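Local coordinates for protein succinylglutamate desuccinylase (PDB 2G9D) that probably hydrolyses N-succinylglutamate to succinate and glutamate with one zinc ion per subunit, the last step of arginine breakdown by the AST pathway, at residues K3-R7 with Q24-T28; K54-I58 with F140-T144; Q85-E89 with R242-H248; L137-F141 with Y206-Y211. All coordinates share one frame; numbering follows the deposited sequence.

Interaction 1: residues K3-R7 with Q24-T28; sequences KSLFR and QTVRT
Lys3 lies along Val26 at the start of the modelled chain, and the two side chains run past each other in opposite directions. Its CB points at strand 24-27 and CG carries the chain onward without touching it. CD then passes Thr28 OG1 at 3.9 Å, crossing that side chain at about a right angle. A bend at chi3 (57°) sets CE against Val26 CG2 at 3.2 Å and 3.5 Å from the carbonyl oxygen of Arg27; a second at chi4 (53°) turns NZ, which stays beside the same methyl, 3.4 Å from Val26 CG2. It is thus the aliphatic part of the lysine that does most of the touching.

The other Val26 methyl serves Leu5. With Leu5 CG anti to the backbone N (chi1 177°), its CD1 comes within 3.3 Å of Val26 CG1, and CB flanks the same methyl at 3.8 Å. Gln24, whose CB shares the inward face of the strand with that of Val26, spreads its side chain across the backbone of Ser4 and Leu5. The end of the Gln24 side chain also lies over one face of the Arg7 guanidinium, the two planes nearly perpendicular.

Leu5 continues onto Leu34 and Leu36 of strand 33-38, to which Gln24 and Val26 are joined by backbone hydrogen bonds. The arrangement is an irregular N-terminal arm packed across a face of an antiparallel beta-hairpin, 24-27 with 33-38, away from the predicted zinc site.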
# COMPACT_ATOMS: atom_id res chain seq x y z
N LYS A 3 -0.41 28.46 -5.08
CA LYS A 3 -0.63 28.60 -6.55
C LYS A 3 -2.10 28.40 -6.94
O LYS A 3 -2.96 28.22 -6.09
CB LYS A 3 0.26 27.61 -7.30
CG LYS A 3 1.76 27.85 -7.10
CD LYS A 3 2.64 26.94 -7.96
CE LYS A 3 2.34 27.04 -9.46
NZ LYS A 3 2.37 28.43 -9.98
N SER A 4 -2.37 28.42 -8.25
CA SER A 4 -3.74 28.24 -8.76
C SER A 4 -3.97 26.89 -9.43
O SER A 4 -4.82 26.78 -10.32
CB SER A 4 -4.09 29.36 -9.75
OG SER A 4 -5.41 29.22 -10.25
N LEU A 5 -3.24 25.86 -9.03
CA LEU A 5 -3.41 24.53 -9.61
C LEU A 5 -4.57 23.79 -8.93
O LEU A 5 -5.29 23.04 -9.58
CB LEU A 5 -2.11 23.73 -9.49
CG LEU A 5 -2.07 22.28 -9.97
CD1 LEU A 5 -0.63 21.81 -9.99
CD2 LEU A 5 -2.92 21.40 -9.05
N PHE A 6 -4.75 24.00 -7.64
CA PHE A 6 -5.85 23.37 -6.92
C PHE A 6 -6.89 24.42 -6.60
O PHE A 6 -7.08 25.36 -7.36
CB PHE A 6 -5.36 22.74 -5.62
CG PHE A 6 -4.61 21.46 -5.82
CD1 PHE A 6 -5.25 20.34 -6.34
CD2 PHE A 6 -3.26 21.38 -5.52
CE1 PHE A 6 -4.55 19.17 -6.56
CE2 PHE A 6 -2.55 20.21 -5.75
CZ PHE A 6 -3.20 19.10 -6.27
N ARG A 7 -7.56 24.26 -5.46
CA ARG A 7 -8.58 25.21 -5.04
C ARG A 7 -8.69 25.23 -3.51
O ARG A 7 -9.08 26.24 -2.92
CB ARG A 7 -9.94 24.87 -5.67
CG ARG A 7 -10.15 25.40 -7.12
CD ARG A 7 -9.66 24.43 -8.21
NE ARG A 7 -9.85 24.93 -9.58
CZ ARG A 7 -9.02 25.75 -10.21
NH1 ARG A 7 -9.28 26.14 -11.45
NH2 ARG A 7 -7.92 26.19 -9.61
N GLN A 24 -4.25 20.36 -15.52
CA GLN A 24 -3.53 21.62 -15.61
C GLN A 24 -2.10 21.50 -15.13
O GLN A 24 -1.84 21.31 -13.95
CB GLN A 24 -4.24 22.72 -14.83
CG GLN A 24 -4.59 22.38 -13.40
CD GLN A 24 -5.50 23.42 -12.81
OE1 GLN A 24 -5.23 24.62 -12.89
NE2 GLN A 24 -6.60 22.98 -12.21
N THR A 25 -1.16 21.63 -16.07
CA THR A 25 0.26 21.53 -15.76
C THR A 25 0.89 22.88 -15.37
O THR A 25 0.76 23.86 -16.11
CB THR A 25 1.01 20.94 -16.98
OG1 THR A 25 2.42 21.00 -16.76
CG2 THR A 25 0.65 21.71 -18.24
N VAL A 26 1.57 22.94 -14.22
CA VAL A 26 2.19 24.19 -13.78
C VAL A 26 3.57 24.08 -13.09
O VAL A 26 3.72 23.33 -12.12
CB VAL A 26 1.27 24.98 -12.83
CG1 VAL A 26 1.08 24.24 -11.53
CG2 VAL A 26 1.86 26.34 -12.56
N ARG A 27 4.54 24.84 -13.59
CA ARG A 27 5.91 24.88 -13.02
C ARG A 27 5.88 25.66 -11.70
O ARG A 27 5.15 26.64 -11.58
CB ARG A 27 6.86 25.58 -14.00
CG ARG A 27 8.29 25.84 -13.48
CD ARG A 27 9.07 26.82 -14.40
NE ARG A 27 10.46 27.04 -13.99
CZ ARG A 27 11.31 27.87 -14.60
NH1 ARG A 27 12.55 28.01 -14.17
NH2 ARG A 27 10.90 28.58 -15.65
N THR A 28 6.65 25.25 -10.70
CA THR A 28 6.64 25.99 -9.45
C THR A 28 7.92 26.77 -9.27
O THR A 28 8.94 26.44 -9.87
CB THR A 28 6.50 25.11 -8.21
OG1 THR A 28 6.30 25.96 -7.07
CG2 THR A 28 7.77 24.30 -7.98

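Interaction 2: residues K54-I58 with F140-T144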
# COMPACT_ATOMS: atom_id res chain seq x y z
N LYS A 54 14.44 8.37 -9.46
CA LYS A 54 13.47 7.30 -9.34
C LYS A 54 12.07 7.71 -9.80
O LYS A 54 11.72 8.89 -9.78
CB LYS A 54 13.44 6.80 -7.89
CG LYS A 54 14.78 6.16 -7.45
CD LYS A 54 14.73 5.53 -6.06
CE LYS A 54 14.99 6.55 -4.99
NZ LYS A 54 16.33 7.16 -5.21
N ASN A 55 11.29 6.74 -10.24
CA ASN A 55 9.93 6.99 -10.69
C ASN A 55 9.09 6.19 -9.74
O ASN A 55 8.95 4.98 -9.87
CB ASN A 55 9.76 6.51 -12.12
CG ASN A 55 10.61 7.30 -13.09
OD1 ASN A 55 10.47 8.52 -13.20
ND2 ASN A 55 11.51 6.62 -13.79
N MSE A 56 8.55 6.92 -8.77
CA MSE A 56 7.76 6.34 -7.71
C MSE A 56 6.29 6.61 -7.89
O MSE A 56 5.89 7.66 -8.37
CB MSE A 56 8.21 6.91 -6.36
CG MSE A 56 9.72 6.95 -6.17
SE MSE A 56 10.24 7.75 -4.48
CE MSE A 56 9.10 9.33 -4.52
N VAL A 57 5.48 5.62 -7.50
CA VAL A 57 4.04 5.72 -7.55
C VAL A 57 3.53 5.52 -6.14
O VAL A 57 3.44 4.40 -5.66
CB VAL A 57 3.40 4.67 -8.51
CG1 VAL A 57 1.91 4.62 -8.32
CG2 VAL A 57 3.71 5.06 -9.96
N ILE A 58 3.25 6.64 -5.46
CA ILE A 58 2.73 6.63 -4.10
C ILE A 58 1.23 6.72 -4.31
O ILE A 58 0.75 7.67 -4.89
CB ILE A 58 3.22 7.89 -3.30
CG1 ILE A 58 4.72 7.80 -3.03
CG2 ILE A 58 2.49 7.99 -1.97
CD1 ILE A 58 5.57 8.00 -4.23
N PHE A 140 2.83 6.05 -17.22
CA PHE A 140 3.87 6.55 -16.32
C PHE A 140 5.21 5.90 -16.55
O PHE A 140 6.18 6.57 -16.84
CB PHE A 140 3.43 6.34 -14.87
CG PHE A 140 4.31 7.02 -13.87
CD1 PHE A 140 4.03 8.31 -13.44
CD2 PHE A 140 5.41 6.37 -13.33
CE1 PHE A 140 4.82 8.93 -12.48
CE2 PHE A 140 6.20 6.98 -12.37
CZ PHE A 140 5.90 8.27 -11.95
N PHE A 141 5.28 4.58 -16.41
CA PHE A 141 6.55 3.87 -16.59
C PHE A 141 7.02 3.85 -18.02
O PHE A 141 7.60 2.86 -18.47
CB PHE A 141 6.45 2.42 -16.07
CG PHE A 141 6.45 2.32 -14.57
CD1 PHE A 141 7.38 3.00 -13.81
CD2 PHE A 141 5.49 1.56 -13.92
CE1 PHE A 141 7.36 2.93 -12.42
CE2 PHE A 141 5.45 1.48 -12.52
CZ PHE A 141 6.39 2.17 -11.77
N ALA A 142 6.80 4.94 -18.74
CA ALA A 142 7.20 5.01 -20.13
C ALA A 142 8.65 5.47 -20.33
O ALA A 142 9.07 6.53 -19.84
CB ALA A 142 6.26 5.92 -20.90
N ASN A 143 9.39 4.65 -21.08
CA ASN A 143 10.79 4.91 -21.38
C ASN A 143 11.65 4.91 -20.14
O ASN A 143 12.82 5.28 -20.18
CB ASN A 143 10.93 6.26 -22.11
CG ASN A 143 10.51 6.18 -23.56
OD1 ASN A 143 9.51 6.77 -23.97
ND2 ASN A 143 11.28 5.43 -24.35
N THR A 144 11.06 4.47 -19.03
CA THR A 144 11.74 4.40 -17.74
C THR A 144 12.48 3.07 -17.56
O THR A 144 12.36 2.15 -18.38
CB THR A 144 10.73 4.56 -16.58
OG1 THR A 144 9.74 3.53 -16.66
CG2 THR A 144 10.05 5.91 -16.67
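Asn55 and Phe141 bring the backbones closest, their CA atoms 7.5 Å apart where strand 55-60 passes the turn that follows helix 125-140. No hydrogen bond spans the gap, and two aromatic rings fill it. Phe140, with CG anti to its own N (chi1 -170°), reaches from the last turn of the helix to the strand. Val57 CG2 sits over one face of this ring in a CH-pi contact, 4.2 Å from the centroid and 20° off the normal. Further along the same ring, CE2 meets Asn55 CB at 3.6 Å and CZ approaches Met56 O at 3.6 Å. Arg90, on neighbouring strand 90-94, adds a cation-pi contact to the Phe140 ring and a hydrogen bond to Phe140 O.

Phe141 follows a different path and brings its ring edge to the backbone: Asn55 O lies near the ring plane, 3.6 Å from CE1. The Asn55 amide turns to Thr144, whose CG2 is 3.3 Å from Asn55 ND2. The Thr144 hydroxyl accepts a hydrogen bond from Arg149 and makes a weak one to Phe141 O within its own turn.

Strand 55-60 runs between 90-94 and 149-157, parallel to both, and leads toward the predicted zinc ligands His63 and Glu66. The contact lays the end of a helix on a parallel inner strand, the helix-on-sheet layering of the alpha/beta zinc-exopeptidase fold to which the AspA/AstE catalytic domain belongs.

Interaction 3: residues Q85-E89 with R242-H248; sequences QPVAE and RDLISRH
Gln85 leaves its backbone with CG anti to N (chi1 166°) and bends at chi2 (66°), while Arg242 runs extended from CG to NE, and the two ends meet. This joins the loop before strand 90-94 to the last turn of helix 235-246, one of the helices layered on the sheet of the alpha/beta catalytic domain. Arg242 NH1 donates to Gln85 OE1 at 2.9 Å, with an N-H...O angle of 142° and the oxygen near the guanidinium plane. Salt bridges from NE to Asp238 and from NH2 to Asp79 occupy the other nitrogens, so each nitrogen of the group has a partner. Gln85 NE2 bonds in turn to Pro86 O at 2.7 Å, which ties the amide back to its own loop; the same nitrogen lies 3.5 Å from Ile245 CG1.

Past the helix end, where Arg247 adopts positive phi, Ala88 CB packs against Arg247 CB at 3.5 Å. Glu89, whose carboxylate is not surely placed, lies near the same arginine in a long ion pair, through charge alone: OE1 is 4.0 Å from Arg247 NE, well out of the guanidinium plane, and forms a second weak pair with Lys54. At the loop's other end, Pro86 CG approaches the His248 ring, 4.0 Å from NE2.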
# COMPACT_ATOMS: atom_id res chain seq x y z
N GLN A 85 8.52 21.62 1.05
CA GLN A 85 9.00 20.26 0.73
C GLN A 85 9.68 20.12 -0.66
O GLN A 85 9.02 20.15 -1.70
CB GLN A 85 7.79 19.31 0.80
CG GLN A 85 7.98 17.93 0.20
CD GLN A 85 9.00 17.11 0.96
OE1 GLN A 85 8.91 16.95 2.19
NE2 GLN A 85 9.99 16.57 0.23
N PRO A 86 11.01 19.97 -0.69
CA PRO A 86 11.74 19.83 -1.97
C PRO A 86 11.44 18.53 -2.72
O PRO A 86 10.98 17.55 -2.13
CB PRO A 86 13.20 19.92 -1.54
CG PRO A 86 13.19 19.39 -0.13
CD PRO A 86 11.94 20.01 0.45
N VAL A 87 11.70 18.51 -4.03
CA VAL A 87 11.45 17.31 -4.86
C VAL A 87 12.74 16.79 -5.44
O VAL A 87 13.74 17.49 -5.44
CB VAL A 87 10.53 17.60 -6.06
CG1 VAL A 87 10.27 16.31 -6.83
CG2 VAL A 87 9.22 18.21 -5.59
N ALA A 88 12.72 15.56 -5.95
CA ALA A 88 13.93 14.97 -6.53
C ALA A 88 13.62 13.62 -7.15
O ALA A 88 14.53 12.82 -7.41
CB ALA A 88 14.98 14.78 -5.45
N GLU A 89 12.35 13.37 -7.40
CA GLU A 89 11.96 12.10 -7.97
C GLU A 89 10.62 12.15 -8.64
O GLU A 89 9.60 12.48 -8.01
CB GLU A 89 11.91 11.02 -6.88
CG GLU A 89 13.23 10.30 -6.64
CD GLU A 89 13.98 10.83 -5.44
OE1 GLU A 89 15.11 10.35 -5.20
OE2 GLU A 89 13.43 11.71 -4.75
N ARG A 242 9.04 11.78 2.93
CA ARG A 242 9.60 13.07 2.56
C ARG A 242 11.05 12.92 2.17
O ARG A 242 11.49 13.52 1.20
CB ARG A 242 9.47 14.05 3.72
CG ARG A 242 8.04 14.44 3.97
CD ARG A 242 7.83 15.04 5.34
NE ARG A 242 6.43 15.47 5.49
CZ ARG A 242 5.85 16.46 4.80
NH1 ARG A 242 6.53 17.14 3.88
NH2 ARG A 242 4.58 16.77 5.01
N ASP A 243 11.79 12.11 2.90
CA ASP A 243 13.19 11.91 2.57
C ASP A 243 13.25 11.12 1.25
O ASP A 243 14.13 11.35 0.41
CB ASP A 243 13.90 11.14 3.70
CG ASP A 243 13.71 11.80 5.06
OD1 ASP A 243 14.18 12.94 5.27
OD2 ASP A 243 13.09 11.18 5.95
N LEU A 244 12.28 10.24 1.05
CA LEU A 244 12.21 9.42 -0.16
C LEU A 244 12.00 10.22 -1.43
O LEU A 244 12.59 9.90 -2.47
CB LEU A 244 11.09 8.38 -0.05
CG LEU A 244 11.12 7.34 -1.18
CD1 LEU A 244 12.42 6.51 -1.12
CD2 LEU A 244 9.89 6.44 -1.08
N ILE A 245 11.17 11.26 -1.37
CA ILE A 245 10.95 12.06 -2.57
C ILE A 245 11.99 13.19 -2.70
O ILE A 245 12.32 13.61 -3.82
CB ILE A 245 9.49 12.64 -2.67
CG1 ILE A 245 9.30 13.83 -1.76
CG2 ILE A 245 8.47 11.58 -2.28
CD1 ILE A 245 7.89 14.37 -1.82
N SER A 246 12.53 13.63 -1.57
CA SER A 246 13.55 14.69 -1.53
C SER A 246 14.93 14.11 -1.85
O SER A 246 15.87 14.86 -2.10
CB SER A 246 13.60 15.35 -0.15
OG SER A 246 14.22 14.47 0.77
N ARG A 247 15.04 12.79 -1.80
CA ARG A 247 16.28 12.08 -2.10
C ARG A 247 17.45 12.51 -1.23
O ARG A 247 18.61 12.21 -1.54
CB ARG A 247 16.64 12.28 -3.57
CG ARG A 247 17.85 11.52 -4.08
CD ARG A 247 18.52 12.31 -5.20
NE ARG A 247 18.65 11.61 -6.48
CZ ARG A 247 19.50 10.61 -6.71
NH1 ARG A 247 19.55 10.05 -7.91
NH2 ARG A 247 20.29 10.16 -5.74
N HIS A 248 17.17 13.23 -0.15
CA HIS A 248 18.28 13.64 0.68
C HIS A 248 18.21 13.20 2.12
O HIS A 248 17.26 12.55 2.57
CB HIS A 248 18.50 15.16 0.60
CG HIS A 248 17.46 15.98 1.30
ND1 HIS A 248 16.88 15.60 2.50
CD2 HIS A 248 16.93 17.19 1.00
CE1 HIS A 248 16.06 16.55 2.90
NE2 HIS A 248 16.07 17.52 2.01

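Interaction 4: residues L137-F141 with Y206-Y211; sequences LRQFF and YSAEHY
Phe141 and Tyr211 meet at an intermediate tilt, neither stacked nor edge to face: their planes are 43° apart and their centroids 4.9 Å. They join the C-terminal parts of helix 125-140 and helix 203-211, which lie side by side against the sheet of the zinc-exopeptidase-like catalytic domain. Phe141 CD2 stands over one face of the tyrosine ring toward its rim, 3.5 Å from Tyr211 CG, and Phe141 CB lies over the same face, beside CD1 and CE1. With CG anti to its carbonyl carbon (chi1 -61°), Tyr211 projects its ring across the gap, so that its hydroxyl reaches the backbone of Leu137 and Arg138. No hydrogen bond results there: the oxygen is 3.2 Å from Arg138 N, but the angle is poor.

One turn earlier in the helix Leu137 makes the second part of the contact. Its CB flanks Tyr211 CE2 at 4.0 Å, while its branch CD1 turns the other way, toward Tyr206, and comes to the edge of that ring, near its plane. Leu137 and Ser207 both also touch His151 of strand 149-157, bringing the helices together over that strand. Leu137 CD1 lies 3.6 Å from Tyr206 CD2 and 3.7 Å from Ser207 OG.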
# COMPACT_ATOMS: atom_id res chain seq x y z
N LEU A 137 -0.28 3.52 -14.89
CA LEU A 137 1.00 2.85 -14.74
C LEU A 137 1.70 2.68 -16.08
O LEU A 137 2.91 2.93 -16.20
CB LEU A 137 0.80 1.49 -14.07
CG LEU A 137 0.32 1.59 -12.62
CD1 LEU A 137 0.10 0.19 -12.07
CD2 LEU A 137 1.33 2.38 -11.78
N ARG A 138 0.96 2.26 -17.10
CA ARG A 138 1.52 2.08 -18.44
C ARG A 138 2.07 3.41 -18.95
O ARG A 138 3.22 3.48 -19.39
CB ARG A 138 0.43 1.55 -19.38
CG ARG A 138 0.91 1.03 -20.73
CD ARG A 138 0.93 2.14 -21.80
NE ARG A 138 -0.39 2.71 -22.06
CZ ARG A 138 -0.65 3.59 -23.03
NH1 ARG A 138 -1.89 4.05 -23.20
NH2 ARG A 138 0.32 4.00 -23.84
N GLN A 139 1.26 4.46 -18.87
CA GLN A 139 1.66 5.79 -19.32
C GLN A 139 2.82 6.34 -18.51
O GLN A 139 3.69 7.03 -19.04
CB GLN A 139 0.49 6.77 -19.21
CG GLN A 139 -0.51 6.77 -20.36
CD GLN A 139 -0.09 7.66 -21.54
OE1 GLN A 139 0.38 8.79 -21.35
NE2 GLN A 139 -0.26 7.15 -22.77
N PHE A 140 2.83 6.05 -17.22
CA PHE A 140 3.87 6.55 -16.32
C PHE A 140 5.21 5.90 -16.55
O PHE A 140 6.18 6.57 -16.84
CB PHE A 140 3.43 6.34 -14.87
CG PHE A 140 4.31 7.02 -13.87
CD1 PHE A 140 4.03 8.31 -13.44
CD2 PHE A 140 5.41 6.37 -13.33
CE1 PHE A 140 4.82 8.93 -12.48
CE2 PHE A 140 6.20 6.98 -12.37
CZ PHE A 140 5.90 8.27 -11.95
N PHE A 141 5.28 4.58 -16.41
CA PHE A 141 6.55 3.87 -16.59
C PHE A 141 7.02 3.85 -18.02
O PHE A 141 7.60 2.86 -18.47
CB PHE A 141 6.45 2.42 -16.07
CG PHE A 141 6.45 2.32 -14.57
CD1 PHE A 141 7.38 3.00 -13.81
CD2 PHE A 141 5.49 1.56 -13.92
CE1 PHE A 141 7.36 2.93 -12.42
CE2 PHE A 141 5.45 1.48 -12.52
CZ PHE A 141 6.39 2.17 -11.77
N TYR A 206 0.60 -5.86 -8.83
CA TYR A 206 0.54 -5.52 -10.24
C TYR A 206 1.78 -4.77 -10.69
O TYR A 206 2.36 -5.10 -11.71
CB TYR A 206 -0.69 -4.68 -10.52
CG TYR A 206 -0.89 -4.49 -11.99
CD1 TYR A 206 -1.44 -5.49 -12.78
CD2 TYR A 206 -0.46 -3.32 -12.62
CE1 TYR A 206 -1.56 -5.35 -14.15
CE2 TYR A 206 -0.56 -3.16 -13.99
CZ TYR A 206 -1.11 -4.18 -14.75
OH TYR A 206 -1.23 -4.02 -16.12
N SER A 207 2.19 -3.76 -9.92
CA SER A 207 3.39 -3.01 -10.29
C SER A 207 4.67 -3.84 -10.36
O SER A 207 5.47 -3.69 -11.30
CB SER A 207 3.60 -1.85 -9.34
OG SER A 207 2.71 -0.80 -9.66
N ALA A 208 4.86 -4.72 -9.38
CA ALA A 208 6.05 -5.55 -9.34
C ALA A 208 6.07 -6.57 -10.46
O ALA A 208 7.08 -6.74 -11.13
CB ALA A 208 6.16 -6.26 -8.00
N GLU A 209 4.93 -7.22 -10.66
CA GLU A 209 4.79 -8.26 -11.68
C GLU A 209 4.88 -7.81 -13.12
O GLU A 209 5.38 -8.54 -13.95
CB GLU A 209 3.49 -9.04 -11.49
CG GLU A 209 3.40 -10.29 -12.34
CD GLU A 209 4.52 -11.28 -12.03
OE1 GLU A 209 4.66 -11.65 -10.83
OE2 GLU A 209 5.25 -11.70 -12.97
N HIS A 210 4.40 -6.62 -13.43
CA HIS A 210 4.45 -6.16 -14.82
C HIS A 210 5.45 -5.04 -15.11
O HIS A 210 5.52 -4.53 -16.23
CB HIS A 210 3.06 -5.72 -15.28
CG HIS A 210 2.04 -6.82 -15.32
ND1 HIS A 210 2.00 -7.77 -16.33
CD2 HIS A 210 0.99 -7.09 -14.51
CE1 HIS A 210 0.96 -8.57 -16.14
NE2 HIS A 210 0.33 -8.18 -15.05
N TYR A 211 6.23 -4.64 -14.09
CA TYR A 211 7.22 -3.58 -14.25
C TYR A 211 8.48 -3.79 -13.41
O TYR A 211 9.43 -3.01 -13.50
CB TYR A 211 6.61 -2.24 -13.89
CG TYR A 211 5.45 -1.86 -14.76
CD1 TYR A 211 5.65 -1.28 -16.01
CD2 TYR A 211 4.14 -2.07 -14.32
CE1 TYR A 211 4.57 -0.91 -16.80
CE2 TYR A 211 3.06 -1.70 -15.11
CZ TYR A 211 3.28 -1.12 -16.35
OH TYR A 211 2.20 -0.73 -17.12

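From the N terminus, interaction 1 closes a short loop and fastens the first residues to the hairpin at one end of the fold, before any other contact opens. Interaction 2 opens on strand 55-60 and closes at 140-144. Interaction 3 opens within that span and closes at the end of helix 235-246, so the two cross. Interaction 4 lies wholly inside the span of interaction 3 and shares Phe140 and Phe141 with interaction 2. Strand 55-60 links them: Val57 meets Leu137 on one side, whereas Met56, a selenomethionine, packs on Leu244 and Ile245 of interaction 3. Helices 125-140, 203-211 and 235-246 are thereby tied to the sheet.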